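Local coordinates for protein myosin IE heavy chain (Dictyostelium discoideum, PDB 1LKX) that moves along actin filaments by hydrolysing ATP, as the motor domain of a single-headed myosin that may shift membranes relative to actin, at residues A[175-179]-A[369-374]; A[225-229]-A[273-278]; A[485-489]-A[503-507]; A[630-634]-A[653-659]. Numbering follows the deposited sequence.

In the fold
Following the chain from the N terminus, the first contact opens on edge strand 174-182 of the mixed sheet of the motor domain and closes 190 residues later at the end of helix 342-372. Nested inside that loop, interaction 2 joins helix 227-231 to the end of helix 260-276, its centre about 34 Å from that of interaction 1. The remaining two follow in series. Interaction 3 closes a short loop by pairing 485-489 with 503-507 as antiparallel strands, on the opposite side of the chain's centre from interaction 1. Interaction 4 packs two helices of what corresponds to the converter, about 70 Å from interaction 2 between centres. None of the four touches another.

Interaction 1: A[175-179]-A[369-374]; sequences IGGKI and NTIINC. Unlike the reference sequence in segment 369-374: Ile371 (reference Leu), Ile372 (reference Ser), Asn373 (reference Ile), Cys374 (reference Val).
The outer edge of the central mixed sheet of the myosin motor domain is met here by the C-terminal end of helix 342-372. Residues 175-179 run extended within edge strand 174-182, interrupted by a classic beta bulge in which Ile175 (phi/psi -112/-12) and Gly176 (162/-162) both face Gln167. Residues 369-372 are helical; Asn373 leaves the helix at -68/122, although its N still bonds Asn369 O at 2.7 Å. The closest CA pairs are Lys178 with Asn373 at 4.9 Å and Gly176 with Cys374 at 5.3 Å. Gly177 N donates to Ile372 O (3.2 Å), joining helix end to strand edge. One turn earlier, Asn369 (chi1 -77°, chi2 -61°) reaches across: Ile179 N donates to Asn369 OD1 at 2.8 Å, and Asn369 ND2 returns a weak bond to Ile179 O at 3.3 Å. The side-chain amide thus spans N and O of a single strand residue, as the backbone of a neighbouring strand could. Gly176 is dictated by its backbone angles, and a CB would also clash with Ile372 O. Beyond it Cys374 (chi1 174°) lays CB 3.6 Å from Ile175 O, and its SG lies 4.1 Å from Ile175 CD1. Ile179 and Ile372 also touch helix 127-147. This docking of a helix C terminus on a sheet edge joins the outermost strand to the helical layer of the P-loop NTPase-type myosin core.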
loop_
_atom_site.group_PDB
_atom_site.type_symbol
_atom_site.label_atom_id
_atom_site.label_comp_id
_atom_site.label_asym_id
_atom_site.label_seq_id
_atom_site.Cartn_x
_atom_site.Cartn_y
_atom_site.Cartn_z
ATOM N N ILE A 175 -19.648 -10.953 -6.572
ATOM C CA ILE A 175 -19.469 -12.128 -7.423
ATOM C C ILE A 175 -18.036 -12.630 -7.345
ATOM O O ILE A 175 -17.735 -13.725 -7.807
ATOM C CB ILE A 175 -19.804 -11.851 -8.917
ATOM C CG1 ILE A 175 -18.714 -10.991 -9.557
ATOM C CG2 ILE A 175 -21.148 -11.154 -9.038
ATOM C CD1 ILE A 175 -18.918 -10.749 -11.040
ATOM N N GLY A 176 -17.150 -11.824 -6.764
ATOM C CA GLY A 176 -15.761 -12.229 -6.633
ATOM C C GLY A 176 -14.831 -11.068 -6.352
ATOM O O GLY A 176 -15.260 -9.994 -5.934
ATOM N N GLY A 177 -13.545 -11.285 -6.577
ATOM C CA GLY A 177 -12.587 -10.222 -6.359
ATOM C C GLY A 177 -11.199 -10.613 -6.812
ATOM O O GLY A 177 -10.871 -11.788 -6.816
ATOM N N LYS A 178 -10.387 -9.648 -7.222
ATOM C CA LYS A 178 -9.030 -9.972 -7.622
ATOM C C LYS A 178 -8.063 -9.014 -6.937
ATOM O O LYS A 178 -8.298 -7.810 -6.840
ATOM C CB LYS A 178 -8.870 -9.943 -9.157
ATOM C CG LYS A 178 -8.659 -8.582 -9.774
ATOM C CD LYS A 178 -7.176 -8.315 -10.016
ATOM C CE LYS A 178 -6.890 -6.809 -10.245
ATOM N NZ LYS A 178 -7.067 -5.973 -9.023
ATOM N N ILE A 179 -6.979 -9.590 -6.442
ATOM C CA ILE A 179 -5.939 -8.870 -5.736
ATOM C C ILE A 179 -4.736 -8.579 -6.623
ATOM O O ILE A 179 -4.341 -9.408 -7.444
ATOM C CB ILE A 179 -5.487 -9.699 -4.529
ATOM C CG1 ILE A 179 -6.575 -9.634 -3.461
ATOM C CG2 ILE A 179 -4.140 -9.240 -4.028
ATOM C CD1 ILE A 179 -6.366 -10.580 -2.296
ATOM N N ASN A 369 -6.082 -15.601 -5.950
ATOM C CA ASN A 369 -6.808 -15.071 -7.101
ATOM C C ASN A 369 -7.508 -16.186 -7.872
ATOM O O ASN A 369 -8.541 -15.970 -8.514
ATOM C CB ASN A 369 -5.857 -14.333 -8.036
ATOM C CG ASN A 369 -5.493 -12.966 -7.532
ATOM O OD1 ASN A 369 -6.357 -12.107 -7.366
ATOM N ND2 ASN A 369 -4.211 -12.750 -7.289
ATOM N N THR A 370 -6.939 -17.381 -7.812
ATOM C CA THR A 370 -7.522 -18.523 -8.494
ATOM C C THR A 370 -8.890 -18.870 -7.914
ATOM O O THR A 370 -9.837 -19.111 -8.659
ATOM C CB THR A 370 -6.604 -19.745 -8.383
ATOM O OG1 THR A 370 -5.443 -19.525 -9.177
ATOM C CG2 THR A 370 -7.299 -20.993 -8.865
ATOM N N ILE A 371 -8.984 -18.895 -6.588
ATOM C CA ILE A 371 -10.231 -19.220 -5.928
ATOM C C ILE A 371 -11.191 -18.039 -5.868
ATOM O O ILE A 371 -12.405 -18.222 -5.830
ATOM C CB ILE A 371 -9.985 -19.709 -4.487
ATOM C CG1 ILE A 371 -9.394 -21.116 -4.497
ATOM C CG2 ILE A 371 -11.282 -19.725 -3.704
ATOM C CD1 ILE A 371 -7.887 -21.174 -4.674
ATOM N N ILE A 372 -10.657 -16.825 -5.882
ATOM C CA ILE A 372 -11.494 -15.642 -5.765
ATOM C C ILE A 372 -11.883 -14.905 -7.028
ATOM O O ILE A 372 -12.999 -14.414 -7.132
ATOM C CB ILE A 372 -10.839 -14.640 -4.831
ATOM C CG1 ILE A 372 -10.747 -15.236 -3.436
ATOM C CG2 ILE A 372 -11.655 -13.375 -4.754
ATOM C CD1 ILE A 372 -10.116 -14.297 -2.431
ATOM N N ASN A 373 -10.976 -14.811 -7.985
ATOM C CA ASN A 373 -11.265 -14.085 -9.210
ATOM C C ASN A 373 -12.316 -14.739 -10.094
ATOM O O ASN A 373 -12.152 -15.877 -10.518
ATOM C CB ASN A 373 -9.991 -13.907 -10.012
ATOM C CG ASN A 373 -10.188 -13.021 -11.203
ATOM O OD1 ASN A 373 -9.332 -12.942 -12.066
ATOM N ND2 ASN A 373 -11.322 -12.339 -11.257
ATOM N N CYS A 374 -13.390 -14.007 -10.385
ATOM C CA CYS A 374 -14.472 -14.517 -11.229
ATOM C C CYS A 374 -14.242 -14.213 -12.701
ATOM O O CYS A 374 -14.269 -13.060 -13.110
ATOM C CB CYS A 374 -15.812 -13.910 -10.813
ATOM S SG CYS A 374 -17.178 -14.366 -11.907
#

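Interaction 2: A[225-229]-A[273-278]; sequences AYEYL and ILHIGN
This is a buried, largely apolar packing contact between the start of helix 227-231 and the end of helix 260-276, away from the nucleotide. Tyr226 occupies the N-cap position (phi/psi -120/134), and residues 227-229 are helical. CA atoms come closest at Glu227 and Asn278 (5.5 Å) and at Tyr226 and Leu274 (6.4 Å). Two tyrosines, both with chi1 m, pack on the other segment. Tyr226 sets CD2 3.7 Å from Leu274 CB, with Leu274 CD1 over one face of its ring; its OH bonds Thr220 N. The contact lies in the mainly helical part of the myosin motor domain where helices 200-206, 227-231, 260-276 and 342-372 meet. The Tyr228 ring lies over Gly277 in a CH-pi contact, CA to centroid 3.4 Å and 21° off the normal. A CB on Gly277 would collide with this ring, so glycine suits this close approach. Tyr228 OH bonds Asp350 of helix 342-372, whose residues also touch Ile276. Leu229 CG reaches Leu274 CD2 at 4.2 Å, beside Leu206.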
loop_
_atom_site.group_PDB
_atom_site.type_symbol
_atom_site.label_atom_id
_atom_site.label_comp_id
_atom_site.label_asym_id
_atom_site.label_seq_id
_atom_site.Cartn_x
_atom_site.Cartn_y
_atom_site.Cartn_z
ATOM N N ALA A 225 16.730 -19.533 17.749
ATOM C CA ALA A 225 17.481 -20.642 17.171
ATOM C C ALA A 225 17.835 -20.445 15.695
ATOM O O ALA A 225 18.576 -21.236 15.115
ATOM C CB ALA A 225 16.695 -21.937 17.351
ATOM N N TYR A 226 17.313 -19.394 15.084
ATOM C CA TYR A 226 17.601 -19.156 13.682
ATOM C C TYR A 226 18.286 -17.826 13.418
ATOM O O TYR A 226 17.898 -16.787 13.954
ATOM C CB TYR A 226 16.314 -19.294 12.868
ATOM C CG TYR A 226 15.683 -20.644 13.082
ATOM C CD1 TYR A 226 14.959 -20.913 14.237
ATOM C CD2 TYR A 226 15.907 -21.683 12.189
ATOM C CE1 TYR A 226 14.484 -22.187 14.505
ATOM C CE2 TYR A 226 15.438 -22.964 12.446
ATOM C CZ TYR A 226 14.730 -23.211 13.609
ATOM O OH TYR A 226 14.302 -24.485 13.899
ATOM N N GLU A 227 19.322 -17.888 12.588
ATOM C CA GLU A 227 20.125 -16.732 12.219
ATOM C C GLU A 227 19.311 -15.525 11.751
ATOM O O GLU A 227 19.305 -14.474 12.397
ATOM C CB GLU A 227 21.115 -17.136 11.133
ATOM C CG GLU A 227 21.995 -16.003 10.655
ATOM C CD GLU A 227 22.559 -15.188 11.813
ATOM O OE1 GLU A 227 22.937 -15.804 12.838
ATOM O OE2 GLU A 227 22.627 -13.939 11.691
ATOM N N TYR A 228 18.633 -15.678 10.623
ATOM C CA TYR A 228 17.832 -14.601 10.086
ATOM C C TYR A 228 16.951 -13.944 11.144
ATOM O O TYR A 228 16.896 -12.718 11.227
ATOM C CB TYR A 228 16.966 -15.103 8.932
ATOM C CG TYR A 228 17.739 -15.464 7.685
ATOM C CD1 TYR A 228 18.924 -14.801 7.357
ATOM C CD2 TYR A 228 17.258 -16.429 6.805
ATOM C CE1 TYR A 228 19.608 -15.097 6.179
ATOM C CE2 TYR A 228 17.925 -16.729 5.632
ATOM C CZ TYR A 228 19.100 -16.061 5.321
ATOM O OH TYR A 228 19.767 -16.364 4.154
ATOM N N LEU A 229 16.270 -14.742 11.959
ATOM C CA LEU A 229 15.402 -14.181 12.988
ATOM C C LEU A 229 16.155 -13.585 14.177
ATOM O O LEU A 229 15.732 -12.593 14.766
ATOM C CB LEU A 229 14.429 -15.242 13.495
ATOM C CG LEU A 229 13.520 -15.879 12.445
ATOM C CD1 LEU A 229 12.480 -16.739 13.136
ATOM C CD2 LEU A 229 12.849 -14.803 11.624
ATOM N N ILE A 273 13.921 -21.737 4.184
ATOM C CA ILE A 273 14.478 -20.394 4.285
ATOM C C ILE A 273 15.122 -20.222 5.643
ATOM O O ILE A 273 16.180 -19.613 5.767
ATOM C CB ILE A 273 13.387 -19.318 4.085
ATOM C CG1 ILE A 273 12.877 -19.386 2.640
ATOM C CG2 ILE A 273 13.943 -17.939 4.390
ATOM C CD1 ILE A 273 11.634 -18.583 2.387
ATOM N N LEU A 274 14.484 -20.779 6.664
ATOM C CA LEU A 274 15.020 -20.692 8.011
ATOM C C LEU A 274 16.327 -21.463 8.136
ATOM O O LEU A 274 17.265 -21.003 8.790
ATOM C CB LEU A 274 14.014 -21.225 9.022
ATOM C CG LEU A 274 12.824 -20.333 9.328
ATOM C CD1 LEU A 274 12.058 -20.906 10.510
ATOM C CD2 LEU A 274 13.319 -18.948 9.643
ATOM N N HIS A 275 16.393 -22.638 7.517
ATOM C CA HIS A 275 17.610 -23.427 7.569
ATOM C C HIS A 275 18.693 -22.753 6.743
ATOM O O HIS A 275 19.825 -22.627 7.194
ATOM C CB HIS A 275 17.341 -24.845 7.073
ATOM C CG HIS A 275 16.638 -25.703 8.079
ATOM N ND1 HIS A 275 15.696 -26.648 7.730
ATOM C CD2 HIS A 275 16.737 -25.753 9.430
ATOM C CE1 HIS A 275 15.242 -27.238 8.822
ATOM N NE2 HIS A 275 15.857 -26.713 9.867
ATOM N N ILE A 276 18.345 -22.296 5.546
ATOM C CA ILE A 276 19.319 -21.628 4.690
ATOM C C ILE A 276 20.048 -20.535 5.472
ATOM O O ILE A 276 21.250 -20.333 5.322
ATOM C CB ILE A 276 18.636 -20.976 3.465
ATOM C CG1 ILE A 276 18.042 -22.054 2.557
ATOM C CG2 ILE A 276 19.636 -20.135 2.695
ATOM C CD1 ILE A 276 17.283 -21.506 1.353
ATOM N N GLY A 277 19.306 -19.837 6.317
ATOM C CA GLY A 277 19.896 -18.768 7.097
ATOM C C GLY A 277 20.954 -19.198 8.089
ATOM O O GLY A 277 21.729 -18.374 8.582
ATOM N N ASN A 278 20.997 -20.489 8.389
ATOM C CA ASN A 278 21.970 -20.983 9.341
ATOM C C ASN A 278 23.182 -21.620 8.687
ATOM O O ASN A 278 24.040 -22.181 9.365
ATOM C CB ASN A 278 21.300 -21.962 10.299
ATOM C CG ASN A 278 20.319 -21.277 11.224
ATOM O OD1 ASN A 278 19.747 -21.899 12.120
ATOM N ND2 ASN A 278 20.117 -19.984 11.012
#

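Interaction 3: A[485-489]-A[503-507]; sequences PHLQS and FRLKH
Gln488 and His486 bury the most surface in this antiparallel pairing, followed by Lys506. Gln488 (phi/psi -130/169) forms the hydrogen-bonded pair with Arg504, CA atoms 4.8 Å apart: Gln488 N donates to Arg504 O at 3.0 Å and Arg504 N to Gln488 O at 2.9 Å. Their side chains lie on the same face, where Arg504 NH1 makes a short but poorly angled, weak bond to Gln488 OE1 (2.5 Å, 116°); Gln488 is m, t at chi1 and chi2. One residue earlier, Leu487 forms the non-hydrogen-bonded pair with Leu505 (CA-CA 4.7 Å) on the other face, and Leu487 CD1 meets Phe503 CD2 at 3.5 Å, near helix 470-480. His486, just ahead of the strand, has a positive phi (73/-16); its CA is 4.1 Å from Lys506 CA. Its O accepts from Lys506 N at 2.6 Å, and its imidazole ND1 gives a weak bond to Lys506 O at 3.3 Å. Lys506, centre of an inverse gamma turn (-87/82), extends its side chain to a salt bridge with Asp511 of strand 510-515. Strand 487-488 is an outer strand, within this chain, of a three-stranded antiparallel sheet whose other two strands form a beta hairpin.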
loop_
_atom_site.group_PDB
_atom_site.type_symbol
_atom_site.label_atom_id
_atom_site.label_comp_id
_atom_site.label_asym_id
_atom_site.label_seq_id
_atom_site.Cartn_x
_atom_site.Cartn_y
_atom_site.Cartn_z
ATOM N N PRO A 485 16.134 21.411 -7.166
ATOM C CA PRO A 485 15.784 21.306 -5.745
ATOM C C PRO A 485 15.357 19.873 -5.483
ATOM O O PRO A 485 15.399 19.039 -6.382
ATOM C CB PRO A 485 14.611 22.269 -5.594
ATOM C CG PRO A 485 14.755 23.202 -6.763
ATOM C CD PRO A 485 15.186 22.288 -7.870
ATOM N N HIS A 486 14.937 19.572 -4.267
ATOM C CA HIS A 486 14.511 18.207 -3.973
ATOM C C HIS A 486 15.674 17.225 -3.886
ATOM O O HIS A 486 15.507 16.120 -3.367
ATOM C CB HIS A 486 13.514 17.732 -5.030
ATOM C CG HIS A 486 12.370 18.674 -5.235
ATOM N ND1 HIS A 486 11.459 18.965 -4.240
ATOM C CD2 HIS A 486 12.004 19.413 -6.308
ATOM C CE1 HIS A 486 10.580 19.842 -4.694
ATOM N NE2 HIS A 486 10.890 20.130 -5.946
ATOM N N LEU A 487 16.842 17.623 -4.390
ATOM C CA LEU A 487 18.030 16.768 -4.335
ATOM C C LEU A 487 19.271 17.498 -3.830
ATOM O O LEU A 487 19.703 18.490 -4.401
ATOM C CB LEU A 487 18.329 16.145 -5.708
ATOM C CG LEU A 487 19.591 15.273 -5.812
ATOM C CD1 LEU A 487 19.756 14.416 -4.576
ATOM C CD2 LEU A 487 19.491 14.386 -7.033
ATOM N N GLN A 488 19.842 16.993 -2.750
ATOM C CA GLN A 488 21.033 17.577 -2.153
ATOM C C GLN A 488 22.079 16.501 -1.909
ATOM O O GLN A 488 21.798 15.303 -1.983
ATOM C CB GLN A 488 20.715 18.199 -0.798
ATOM C CG GLN A 488 19.920 19.462 -0.826
ATOM C CD GLN A 488 19.713 19.996 0.572
ATOM O OE1 GLN A 488 19.073 19.353 1.400
ATOM N NE2 GLN A 488 20.274 21.173 0.848
ATOM N N SER A 489 23.285 16.949 -1.588
ATOM C CA SER A 489 24.383 16.050 -1.286
ATOM C C SER A 489 25.484 16.865 -0.633
ATOM O O SER A 489 25.562 18.087 -0.811
ATOM C CB SER A 489 24.909 15.388 -2.553
ATOM O OG SER A 489 25.740 16.276 -3.263
ATOM N N PHE A 503 22.544 10.740 -0.174
ATOM C CA PHE A 503 22.001 11.861 -0.921
ATOM C C PHE A 503 20.625 12.180 -0.349
ATOM O O PHE A 503 19.848 11.289 -0.027
ATOM C CB PHE A 503 21.945 11.578 -2.427
ATOM C CG PHE A 503 20.828 10.684 -2.855
ATOM C CD1 PHE A 503 21.026 9.312 -2.991
ATOM C CD2 PHE A 503 19.588 11.212 -3.185
ATOM C CE1 PHE A 503 20.000 8.469 -3.460
ATOM C CE2 PHE A 503 18.555 10.376 -3.654
ATOM C CZ PHE A 503 18.768 9.002 -3.792
ATOM N N ARG A 504 20.358 13.468 -0.182
ATOM C CA ARG A 504 19.102 13.953 0.379
ATOM C C ARG A 504 18.054 14.138 -0.703
ATOM O O ARG A 504 18.332 14.652 -1.775
ATOM C CB ARG A 504 19.366 15.282 1.099
ATOM C CG ARG A 504 18.150 16.116 1.458
ATOM C CD ARG A 504 17.613 15.784 2.825
ATOM N NE ARG A 504 18.632 15.816 3.881
ATOM C CZ ARG A 504 19.422 16.852 4.170
ATOM N NH1 ARG A 504 19.341 17.979 3.479
ATOM N NH2 ARG A 504 20.295 16.763 5.168
ATOM N N LEU A 505 16.840 13.704 -0.421
ATOM C CA LEU A 505 15.752 13.853 -1.373
ATOM C C LEU A 505 14.633 14.557 -0.617
ATOM O O LEU A 505 14.172 14.079 0.410
ATOM C CB LEU A 505 15.304 12.475 -1.876
ATOM C CG LEU A 505 14.300 12.379 -3.026
ATOM C CD1 LEU A 505 14.664 13.360 -4.096
ATOM C CD2 LEU A 505 14.302 10.971 -3.596
ATOM N N LYS A 506 14.219 15.713 -1.117
ATOM C CA LYS A 506 13.164 16.490 -0.468
ATOM C C LYS A 506 11.785 16.064 -0.924
ATOM O O LYS A 506 11.195 16.690 -1.804
ATOM C CB LYS A 506 13.345 17.984 -0.749
ATOM C CG LYS A 506 14.549 18.603 -0.061
ATOM C CD LYS A 506 14.629 20.080 -0.341
ATOM C CE LYS A 506 15.631 20.735 0.573
ATOM N NZ LYS A 506 15.210 20.661 2.008
ATOM N N HIS A 507 11.283 14.993 -0.318
ATOM C CA HIS A 507 9.970 14.448 -0.649
ATOM C C HIS A 507 8.882 15.431 -0.266
ATOM O O HIS A 507 9.132 16.394 0.458
ATOM C CB HIS A 507 9.736 13.118 0.086
ATOM C CG HIS A 507 10.446 11.952 -0.526
ATOM N ND1 HIS A 507 9.958 11.279 -1.623
ATOM C CD2 HIS A 507 11.595 11.325 -0.179
ATOM C CE1 HIS A 507 10.772 10.283 -1.922
ATOM N NE2 HIS A 507 11.773 10.287 -1.061
#

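Interaction 4: A[630-634]-A[653-659]; sequences YTRFY and KQATELI
Tyr630 opens the segment and buries the most of it, its CB pointing toward segment 653-659 and its CA 5.8 Å from that of Lys653. With chi1 at -93°, its ring receives Lys653 CB over one face, a CH-pi contact of 3.4 Å to the centroid and 17° off the normal. The lysine side chain (p, t, m, p) then curls back so that Lys653 NZ donates to Tyr630 OH at 2.6 Å; the same hydroxyl also bonds Gly673 O. Tyr630 CD2 lies 3.2 Å from Thr656 OG1. Beside this, Met672 and Val677 of strands 670-672 and 677-679 touch Tyr630 and Thr656, placing the contact in the compact domain near the C-terminal end of the motor that corresponds to the myosin converter, where these helices pack against two short strands. Thr631 points away, and the chain turns helically, with Phe633 N bonded to Tyr630 O at 2.6 Å. Phe633 (chi1 t) turns toward the second helix, which runs from Gln654: Phe633 CD2 approaches Thr656 CA at 3.8 Å, at the ring edge, and Phe633 CE2 meets Ile659 CD1 at 3.7 Å. The Phe633 ring also stacks with Tyr637. Finally Tyr634 (chi1 173°), more exposed, brings CD2 to 3.6 Å from Ala655 CB, the two CA atoms being 5.8 Å apart, while its ring makes a cation-pi contact with Lys638.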
loop_
_atom_site.group_PDB
_atom_site.type_symbol
_atom_site.label_atom_id
_atom_site.label_comp_id
_atom_site.label_asym_id
_atom_site.label_seq_id
_atom_site.Cartn_x
_atom_site.Cartn_y
_atom_site.Cartn_z
ATOM N N TYR A 630 -24.796 19.980 -18.253
ATOM C CA TYR A 630 -26.064 20.517 -18.752
ATOM C C TYR A 630 -27.087 19.495 -19.240
ATOM O O TYR A 630 -28.110 19.266 -18.586
ATOM C CB TYR A 630 -25.799 21.527 -19.869
ATOM C CG TYR A 630 -25.693 22.953 -19.383
ATOM C CD1 TYR A 630 -24.967 23.897 -20.104
ATOM C CD2 TYR A 630 -26.315 23.362 -18.200
ATOM C CE1 TYR A 630 -24.849 25.204 -19.664
ATOM C CE2 TYR A 630 -26.204 24.673 -17.754
ATOM C CZ TYR A 630 -25.466 25.585 -18.490
ATOM O OH TYR A 630 -25.318 26.879 -18.051
ATOM N N THR A 631 -26.813 18.895 -20.393
ATOM C CA THR A 631 -27.716 17.911 -20.991
ATOM C C THR A 631 -28.152 16.819 -20.010
ATOM O O THR A 631 -29.123 16.096 -20.259
ATOM C CB THR A 631 -27.062 17.241 -22.221
ATOM O OG1 THR A 631 -26.437 18.243 -23.038
ATOM C CG2 THR A 631 -28.119 16.504 -23.046
ATOM N N ARG A 632 -27.432 16.708 -18.896
ATOM C CA ARG A 632 -27.735 15.714 -17.874
ATOM C C ARG A 632 -28.837 16.228 -16.950
ATOM O O ARG A 632 -29.549 15.440 -16.320
ATOM C CB ARG A 632 -26.478 15.405 -17.057
ATOM C CG ARG A 632 -26.595 14.178 -16.171
ATOM C CD ARG A 632 -25.282 13.895 -15.462
ATOM N NE ARG A 632 -25.209 12.528 -14.951
ATOM C CZ ARG A 632 -24.123 11.992 -14.397
ATOM N NH1 ARG A 632 -23.011 12.709 -14.277
ATOM N NH2 ARG A 632 -24.143 10.732 -13.972
ATOM N N PHE A 633 -28.968 17.552 -16.875
ATOM C CA PHE A 633 -29.985 18.187 -16.038
ATOM C C PHE A 633 -31.305 18.128 -16.791
ATOM O O PHE A 633 -32.327 17.681 -16.260
ATOM C CB PHE A 633 -29.612 19.645 -15.763
ATOM C CG PHE A 633 -30.350 20.249 -14.598
ATOM C CD1 PHE A 633 -30.277 19.663 -13.334
ATOM C CD2 PHE A 633 -31.116 21.397 -14.760
ATOM C CE1 PHE A 633 -30.956 20.209 -12.249
ATOM C CE2 PHE A 633 -31.798 21.951 -13.680
ATOM C CZ PHE A 633 -31.717 21.353 -12.420
ATOM N N TYR A 634 -31.257 18.588 -18.037
ATOM C CA TYR A 634 -32.405 18.596 -18.937
ATOM C C TYR A 634 -33.139 17.250 -18.879
ATOM O O TYR A 634 -34.196 17.134 -18.261
ATOM C CB TYR A 634 -31.911 18.861 -20.365
ATOM C CG TYR A 634 -32.960 18.732 -21.449
ATOM C CD1 TYR A 634 -32.627 18.220 -22.708
ATOM C CD2 TYR A 634 -34.277 19.140 -21.230
ATOM C CE1 TYR A 634 -33.581 18.115 -23.722
ATOM C CE2 TYR A 634 -35.240 19.041 -22.238
ATOM C CZ TYR A 634 -34.886 18.528 -23.479
ATOM O OH TYR A 634 -35.837 18.437 -24.472
ATOM N N LYS A 653 -29.239 24.009 -22.738
ATOM C CA LYS A 653 -29.078 24.657 -21.441
ATOM C C LYS A 653 -30.208 25.645 -21.175
ATOM O O LYS A 653 -30.214 26.351 -20.158
ATOM C CB LYS A 653 -27.732 25.383 -21.370
ATOM C CG LYS A 653 -27.463 26.325 -22.533
ATOM C CD LYS A 653 -26.151 27.077 -22.356
ATOM C CE LYS A 653 -26.278 28.211 -21.346
ATOM N NZ LYS A 653 -26.713 27.753 -20.006
ATOM N N GLN A 654 -31.161 25.702 -22.102
ATOM C CA GLN A 654 -32.302 26.593 -21.956
ATOM C C GLN A 654 -33.108 26.020 -20.805
ATOM O O GLN A 654 -33.410 26.715 -19.834
ATOM C CB GLN A 654 -33.149 26.600 -23.234
ATOM C CG GLN A 654 -32.371 26.929 -24.500
ATOM C CD GLN A 654 -32.245 25.741 -25.432
ATOM O OE1 GLN A 654 -31.737 24.682 -25.055
ATOM N NE2 GLN A 654 -32.709 25.914 -26.661
ATOM N N ALA A 655 -33.428 24.734 -20.925
ATOM C CA ALA A 655 -34.188 24.021 -19.908
ATOM C C ALA A 655 -33.652 24.389 -18.538
ATOM O O ALA A 655 -34.377 24.943 -17.710
ATOM C CB ALA A 655 -34.073 22.513 -20.122
ATOM N N THR A 656 -32.373 24.085 -18.320
ATOM C CA THR A 656 -31.703 24.365 -17.053
ATOM C C THR A 656 -32.344 25.569 -16.381
ATOM O O THR A 656 -33.134 25.425 -15.445
ATOM C CB THR A 656 -30.187 24.682 -17.244
ATOM O OG1 THR A 656 -29.526 23.592 -17.900
ATOM C CG2 THR A 656 -29.530 24.906 -15.894
ATOM N N GLU A 657 -32.008 26.753 -16.884
ATOM C CA GLU A 657 -32.524 28.002 -16.343
ATOM C C GLU A 657 -33.989 27.914 -15.954
ATOM O O GLU A 657 -34.338 28.007 -14.776
ATOM C CB GLU A 657 -32.346 29.130 -17.357
ATOM C CG GLU A 657 -32.807 30.480 -16.840
ATOM C CD GLU A 657 -32.572 31.594 -17.834
ATOM O OE1 GLU A 657 -32.859 32.761 -17.492
ATOM O OE2 GLU A 657 -32.101 31.301 -18.956
ATOM N N LEU A 658 -34.842 27.737 -16.955
ATOM C CA LEU A 658 -36.277 27.651 -16.733
ATOM C C LEU A 658 -36.659 26.865 -15.480
ATOM O O LEU A 658 -37.462 27.332 -14.669
ATOM C CB LEU A 658 -36.950 27.039 -17.961
ATOM C CG LEU A 658 -36.791 27.862 -19.242
ATOM C CD1 LEU A 658 -37.465 27.131 -20.387
ATOM C CD2 LEU A 658 -37.392 29.257 -19.055
ATOM N N ILE A 659 -36.072 25.681 -15.320
ATOM C CA ILE A 659 -36.361 24.820 -14.174
ATOM C C ILE A 659 -36.049 25.490 -12.830
ATOM O O ILE A 659 -36.801 25.333 -11.864
ATOM C CB ILE A 659 -35.563 23.497 -14.266
ATOM C CG1 ILE A 659 -35.698 22.908 -15.674
ATOM C CG2 ILE A 659 -36.076 22.504 -13.223
ATOM C CD1 ILE A 659 -34.759 21.759 -15.962
#